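Local coordinates for protein L-2,4-diaminobutyric acid acetyltransferase (Geobacillus sp., PDB 6SLL) that catalyses transfer of an acetyl group from acetyl coenzyme A to L-2,4-diaminobutyric acid, a step in the biosynthesis of the chemical chaperone ectoine, at residues Glu84-Trp89 and Lys114-Val119; Phe121-Val126 and Glu168-Ile173. All blocks are in the same frame, centred on the assembly; numbering follows the deposited sequence.

Overall arrangement
Both contacts reach the same mixed beta sheet, their centres about 13 Å apart, and they follow in series along the chain: contact 1 closes at Val119, contact 2 opens at Phe121. Contact 1 sets the start of strand 85-93 against the loop leaving helix 102-112; contact 2 pairs strand 121-125 with strand 168-173. Because strands 85-93 and 121-125 are parallel neighbours, the two contacts meet directly, Val88 O lying 2.7 Å from Thr124 OG1 in a probable hydrogen bond. Trp89 O, within strand 85-93, and Thr125 O, at the end of strand 121-125, both accept from the substrate's side-chain amine, and each contact also touches the second subunit.

Contact 1 (Glu84-Trp89 and Lys114-Val119); sequences ETLFVW and KACHGV. With DAB (2,4-diaminobutyric acid), chain G.
Leu86 lays its CB against both methyls of Val119, with CG1 the nearer at 3.8 Å and CG2 slightly farther. Its CG is anti to the backbone N (chi1 -177°), and beyond it CD2 comes to 4.2 Å from Cys116 SG, a loose apolar touch. Leu110 and Met111 of helix 102-112 also touch Leu86, which places this small apolar cluster between the helix and the sheet. The backbone adds a CA-H...O contact, Val119 CA to Glu84 O at 3.5 Å with 131° at the hydrogen. In GNAT terms this is part of a beta-alpha-beta crossover: strand 85-93 leads through helix 102-112 to the parallel strand 121-125, and a type II turn from Cys116 to Val119 brings the chain back, with Gly118 at positive phi. At the exposed Glu84, a water donates to both Glu84 OE1 and Gly118 O, 2.7 Å from each, and so links the carboxylate to the turn. Farther along the strand, at Trp89, the substrate amine ND of 2,4-diaminobutyric acid donates to Trp89 O at 2.9 Å, while Trp89 NE1 reaches the ligand's carboxylate O only weakly, at 3.3 Å and 121°, from the ring edge.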
loop_
_atom_site.group_PDB
_atom_site.type_symbol
_atom_site.label_atom_id
_atom_site.label_comp_id
_atom_site.label_asym_id
_atom_site.label_seq_id
_atom_site.Cartn_x
_atom_site.Cartn_y
_atom_site.Cartn_z
ATOM N N GLU B 84 -10.609 13.155 -4.812
ATOM C CA GLU B 84 -11.239 13.857 -3.735
ATOM C C GLU B 84 -11.481 12.947 -2.499
ATOM O O GLU B 84 -11.875 13.505 -1.475
ATOM C CB GLU B 84 -12.538 14.493 -4.161
ATOM C CG GLU B 84 -12.220 15.672 -5.078
ATOM C CD GLU B 84 -13.484 16.493 -5.426
ATOM O OE1 GLU B 84 -13.313 17.761 -5.615
ATOM O OE2 GLU B 84 -14.713 15.929 -5.252
ATOM N N THR B 85 -11.219 11.676 -2.643
ATOM C CA THR B 85 -11.352 10.745 -1.534
ATOM C C THR B 85 -9.984 10.433 -0.898
ATOM O O THR B 85 -9.104 9.999 -1.654
ATOM C CB THR B 85 -12.040 9.462 -1.978
ATOM O OG1 THR B 85 -13.402 9.794 -2.337
ATOM C CG2 THR B 85 -12.067 8.434 -0.877
ATOM N N LEU B 86 -9.875 10.613 0.386
ATOM C CA LEU B 86 -8.722 10.109 1.152
ATOM C C LEU B 86 -9.151 8.786 1.808
ATOM O O LEU B 86 -10.101 8.745 2.573
ATOM C CB LEU B 86 -8.338 11.101 2.211
ATOM C CG LEU B 86 -7.107 10.729 3.030
ATOM C CD1 LEU B 86 -5.828 10.934 2.254
ATOM C CD2 LEU B 86 -7.037 11.541 4.316
ATOM N N PHE B 87 -8.396 7.709 1.492
ATOM C CA PHE B 87 -8.617 6.420 2.152
ATOM C C PHE B 87 -7.698 6.333 3.364
ATOM O O PHE B 87 -6.465 6.477 3.203
ATOM C CB PHE B 87 -8.329 5.268 1.172
ATOM C CG PHE B 87 -8.649 3.938 1.827
ATOM C CD1 PHE B 87 -9.914 3.480 1.867
ATOM C CD2 PHE B 87 -7.668 3.185 2.381
ATOM C CE1 PHE B 87 -10.225 2.287 2.453
ATOM C CE2 PHE B 87 -7.961 1.966 2.971
ATOM C CZ PHE B 87 -9.273 1.535 3.016
ATOM N N VAL B 88 -8.290 6.129 4.531
ATOM C CA VAL B 88 -7.533 5.953 5.743
ATOM C C VAL B 88 -7.405 4.474 5.979
ATOM O O VAL B 88 -8.443 3.747 6.123
ATOM C CB VAL B 88 -8.110 6.678 6.944
ATOM C CG1 VAL B 88 -7.346 6.352 8.188
ATOM C CG2 VAL B 88 -8.164 8.171 6.679
ATOM N N TRP B 89 -6.187 3.931 5.958
ATOM C CA TRP B 89 -5.888 2.518 5.977
ATOM C C TRP B 89 -5.766 2.005 7.371
ATOM O O TRP B 89 -6.626 1.199 7.808
ATOM C CB TRP B 89 -4.665 2.265 5.102
ATOM C CG TRP B 89 -4.254 0.840 4.935
ATOM C CD1 TRP B 89 -4.812 -0.305 5.476
ATOM C CD2 TRP B 89 -3.147 0.402 4.132
ATOM N NE1 TRP B 89 -4.075 -1.369 5.052
ATOM C CE2 TRP B 89 -3.046 -0.973 4.251
ATOM C CE3 TRP B 89 -2.239 1.078 3.353
ATOM C CZ2 TRP B 89 -2.095 -1.715 3.583
ATOM C CZ3 TRP B 89 -1.278 0.337 2.649
ATOM C CH2 TRP B 89 -1.222 -1.036 2.803
ATOM N N LYS B 114 -0.826 19.628 3.663
ATOM C CA LYS B 114 -0.909 20.232 2.354
ATOM C C LYS B 114 -1.438 19.282 1.307
ATOM O O LYS B 114 -2.242 19.662 0.456
ATOM C CB LYS B 114 0.507 20.702 1.945
ATOM C CG LYS B 114 0.572 21.421 0.649
ATOM C CD LYS B 114 2.073 21.840 0.299
ATOM C CE LYS B 114 2.208 22.474 -0.989
ATOM N NZ LYS B 114 3.592 22.945 -1.212
ATOM N N ALA B 115 -0.996 17.985 1.341
ATOM C CA ALA B 115 -1.441 16.999 0.389
ATOM C C ALA B 115 -2.828 16.538 0.620
ATOM O O ALA B 115 -3.359 15.782 -0.233
ATOM C CB ALA B 115 -0.475 15.825 0.339
ATOM N N CYS B 116 -3.503 16.983 1.666
ATOM C CA CYS B 116 -4.916 16.647 1.882
ATOM C C CYS B 116 -5.833 17.809 1.527
ATOM O O CYS B 116 -7.045 17.793 1.726
ATOM C CB CYS B 116 -5.153 16.252 3.381
ATOM S SG CYS B 116 -4.356 14.656 3.655
ATOM N N HIS B 117 -5.256 18.874 0.939
ATOM C CA HIS B 117 -6.089 19.990 0.493
ATOM C C HIS B 117 -7.082 19.472 -0.536
ATOM O O HIS B 117 -6.705 18.769 -1.479
ATOM C CB HIS B 117 -5.191 21.066 -0.154
ATOM C CG HIS B 117 -5.958 22.120 -0.803
ATOM N ND1 HIS B 117 -6.332 22.099 -2.149
ATOM C CD2 HIS B 117 -6.438 23.261 -0.308
ATOM C CE1 HIS B 117 -6.992 23.242 -2.390
ATOM N NE2 HIS B 117 -7.067 23.892 -1.295
ATOM N N GLY B 118 -8.325 19.897 -0.427
ATOM C CA GLY B 118 -9.307 19.487 -1.400
ATOM C C GLY B 118 -9.969 18.110 -1.118
ATOM O O GLY B 118 -10.763 17.709 -1.965
ATOM N N VAL B 119 -9.594 17.417 -0.083
ATOM C CA VAL B 119 -10.235 16.171 0.199
ATOM C C VAL B 119 -11.668 16.459 0.604
ATOM O O VAL B 119 -11.963 17.223 1.536
ATOM C CB VAL B 119 -9.499 15.435 1.308
ATOM C CG1 VAL B 119 -10.350 14.291 1.872
ATOM C CG2 VAL B 119 -8.171 14.897 0.828
HETATM N N DAB G . -8.131 -4.417 9.366
HETATM C CA DAB G . -7.611 -3.566 8.253
HETATM C C DAB G . -6.133 -3.348 8.496
HETATM O O DAB G . -5.499 -2.908 7.543
HETATM C CB DAB G . -8.370 -2.239 8.153
HETATM C CG DAB G . -8.142 -1.280 9.279
HETATM N ND DAB G . -8.936 -0.038 9.036
HETATM O OXT DAB G . -5.643 -3.581 9.595
HETATM O O HOH W 1 -11.152 18.830 -4.387
#

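Contact 2 (Phe121-Val126 and Glu168-Ile173); sequences FIETTV and EPLFVI. With DAB (2,4-diaminobutyric acid), chain G.
Thr125 and Glu168 join by their side chains, crossing at about a right angle: OG1 of Thr125 donates to OE1 of Glu168 at 2.6 Å, approaching from above the carboxylate, 44° out of its plane. The Glu168 chain bends at chi2 (-81°), which turns CD back toward Thr125. Its two oxygens then have different partners, since OE2 accepts from the substrate's alpha-amine N at 2.7 Å. Thr125 OG1 is also hydrogen-bonded to Tyr48 OH of the second subunit, so a residue across the dimer interface adds a second-shell link to the carboxylate. The substrate's other amine, ND, donates to the backbone O of Thr125.

Behind this corner the strands run antiparallel. Ile122 and Ile173 exchange two backbone bonds, the straighter from Ile173 N to Ile122 O at 2.8 Å and 173°. Thr124 and Phe171 form the next hydrogen-bonded pair, and Val126 N closes the run by donating to Pro169 O at 3.1 Å; Val126 O is taken by Arg134 NH1. Of the side-chain polar atoms, Thr124 OG1 bonds Val88 O on the neighbouring strand, and Glu123 OE2 bonds Tyr56 OH of the second subunit.

Apolar contacts flank the backbone pairing. Val126 crosses Phe171 at about a right angle, with CB 3.7 Å from the ring atom CE1 and CG2 over one ring face, while Val172 CG1 meets Phe121 CD1 at 3.7 Å. The Glu123 and Val172 side chains lie side by side, pointing the same way, with CG of Glu123 4.0 Å from CG2 of Val172. Continuous pairing of strand 121-125 with strand 168-173 belongs to the central sheet of a GNAT acetyltransferase, and here its Thr125-Glu168 end forms part of the diaminobutyrate pocket.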
loop_
_atom_site.group_PDB
_atom_site.type_symbol
_atom_site.label_atom_id
_atom_site.label_comp_id
_atom_site.label_asym_id
_atom_site.label_seq_id
_atom_site.Cartn_x
_atom_site.Cartn_y
_atom_site.Cartn_z
ATOM N N PHE B 121 -14.012 13.663 0.897
ATOM C CA PHE B 121 -14.480 12.499 1.617
ATOM C C PHE B 121 -13.343 11.739 2.261
ATOM O O PHE B 121 -12.286 11.661 1.596
ATOM C CB PHE B 121 -15.242 11.519 0.681
ATOM C CG PHE B 121 -16.527 12.098 0.118
ATOM C CD1 PHE B 121 -17.695 11.893 0.775
ATOM C CD2 PHE B 121 -16.511 12.725 -1.066
ATOM C CE1 PHE B 121 -18.896 12.419 0.321
ATOM C CE2 PHE B 121 -17.724 13.236 -1.618
ATOM C CZ PHE B 121 -18.890 13.091 -0.849
ATOM N N ILE B 122 -13.582 11.139 3.405
ATOM C CA ILE B 122 -12.736 10.077 3.913
ATOM C C ILE B 122 -13.471 8.771 3.689
ATOM O O ILE B 122 -14.681 8.664 4.010
ATOM C CB ILE B 122 -12.421 10.270 5.377
ATOM C CG1 ILE B 122 -11.455 11.444 5.589
ATOM C CG2 ILE B 122 -11.931 9.005 5.999
ATOM C CD1 ILE B 122 -11.287 11.823 7.067
ATOM N N GLU B 123 -12.735 7.730 3.278
ATOM C CA GLU B 123 -13.151 6.333 3.303
ATOM C C GLU B 123 -12.317 5.545 4.246
ATOM O O GLU B 123 -11.062 5.788 4.172
ATOM C CB GLU B 123 -13.122 5.707 1.833
ATOM C CG GLU B 123 -14.282 6.133 0.970
ATOM C CD GLU B 123 -14.307 5.609 -0.384
ATOM O OE1 GLU B 123 -15.146 6.097 -1.201
ATOM O OE2 GLU B 123 -13.511 4.685 -0.769
ATOM N N THR B 124 -12.856 4.610 4.990
ATOM C CA THR B 124 -12.074 3.734 5.868
ATOM C C THR B 124 -12.957 2.530 6.153
ATOM O O THR B 124 -14.160 2.677 6.091
ATOM C CB THR B 124 -11.629 4.475 7.128
ATOM O OG1 THR B 124 -10.609 3.757 7.771
ATOM C CG2 THR B 124 -12.758 4.747 8.078
ATOM N N THR B 125 -12.347 1.425 6.509
ATOM C CA THR B 125 -13.206 0.318 6.965
ATOM C C THR B 125 -12.965 0.083 8.448
ATOM O O THR B 125 -11.849 0.247 8.962
ATOM C CB THR B 125 -12.944 -0.963 6.161
ATOM O OG1 THR B 125 -11.667 -1.550 6.462
ATOM C CG2 THR B 125 -13.134 -0.797 4.716
ATOM N N VAL B 126 -14.062 -0.293 9.160
ATOM C CA VAL B 126 -13.938 -0.444 10.598
ATOM C C VAL B 126 -14.748 -1.711 11.020
ATOM O O VAL B 126 -15.993 -1.666 10.949
ATOM C CB VAL B 126 -14.440 0.760 11.370
ATOM C CG1 VAL B 126 -14.088 0.541 12.852
ATOM C CG2 VAL B 126 -13.845 2.043 10.899
ATOM N N GLU B 168 -15.363 -5.996 7.200
ATOM C CA GLU B 168 -14.695 -4.659 7.111
ATOM C C GLU B 168 -15.680 -3.708 6.390
ATOM O O GLU B 168 -15.443 -3.375 5.231
ATOM C CB GLU B 168 -13.395 -4.774 6.353
ATOM C CG GLU B 168 -12.321 -5.487 7.150
ATOM C CD GLU B 168 -11.584 -4.660 8.180
ATOM O OE1 GLU B 168 -11.843 -3.436 8.303
ATOM O OE2 GLU B 168 -10.697 -5.246 8.845
ATOM N N PRO B 169 -16.745 -3.265 7.033
ATOM C CA PRO B 169 -17.691 -2.375 6.365
ATOM C C PRO B 169 -17.010 -1.032 6.072
ATOM O O PRO B 169 -16.142 -0.547 6.817
ATOM C CB PRO B 169 -18.791 -2.200 7.365
ATOM C CG PRO B 169 -18.198 -2.660 8.605
ATOM C CD PRO B 169 -17.156 -3.600 8.389
ATOM N N LEU B 170 -17.444 -0.415 4.981
ATOM C CA LEU B 170 -16.889 0.871 4.503
ATOM C C LEU B 170 -17.630 2.055 5.039
ATOM O O LEU B 170 -18.840 2.189 4.835
ATOM C CB LEU B 170 -16.902 0.893 2.950
ATOM C CG LEU B 170 -16.300 2.075 2.308
ATOM C CD1 LEU B 170 -14.784 2.137 2.516
ATOM C CD2 LEU B 170 -16.665 2.119 0.825
ATOM N N PHE B 171 -16.911 2.918 5.748
ATOM C CA PHE B 171 -17.436 4.186 6.222
ATOM C C PHE B 171 -17.034 5.188 5.224
ATOM O O PHE B 171 -15.876 5.319 4.811
ATOM C CB PHE B 171 -16.813 4.515 7.604
ATOM C CG PHE B 171 -17.371 3.710 8.760
ATOM C CD1 PHE B 171 -17.205 2.323 8.820
ATOM C CD2 PHE B 171 -18.085 4.327 9.739
ATOM C CE1 PHE B 171 -17.737 1.550 9.842
ATOM C CE2 PHE B 171 -18.564 3.538 10.812
ATOM C CZ PHE B 171 -18.545 2.147 10.741
ATOM N N VAL B 172 -17.969 6.033 4.819
ATOM C CA VAL B 172 -17.777 7.182 3.906
ATOM C C VAL B 172 -18.163 8.441 4.688
ATOM O O VAL B 172 -19.381 8.585 5.036
ATOM C CB VAL B 172 -18.559 7.091 2.599
ATOM C CG1 VAL B 172 -18.309 8.318 1.704
ATOM C CG2 VAL B 172 -18.164 5.819 1.860
ATOM N N ILE B 173 -17.230 9.321 4.940
ATOM C CA ILE B 173 -17.475 10.529 5.725
ATOM C C ILE B 173 -17.321 11.727 4.841
ATOM O O ILE B 173 -16.320 11.890 4.157
ATOM C CB ILE B 173 -16.514 10.631 6.861
ATOM C CG1 ILE B 173 -16.643 9.418 7.851
ATOM C CG2 ILE B 173 -16.674 11.926 7.644
ATOM C CD1 ILE B 173 -15.475 9.235 8.736
HETATM N N DAB G . -8.131 -4.417 9.366
HETATM C CA DAB G . -7.611 -3.566 8.253
HETATM C C DAB G . -6.133 -3.348 8.496
HETATM O O DAB G . -5.499 -2.908 7.543
HETATM C CB DAB G . -8.370 -2.239 8.153
HETATM C CG DAB G . -8.142 -1.280 9.279
HETATM N ND DAB G . -8.936 -0.038 9.036
HETATM O OXT DAB G . -5.643 -3.581 9.595
#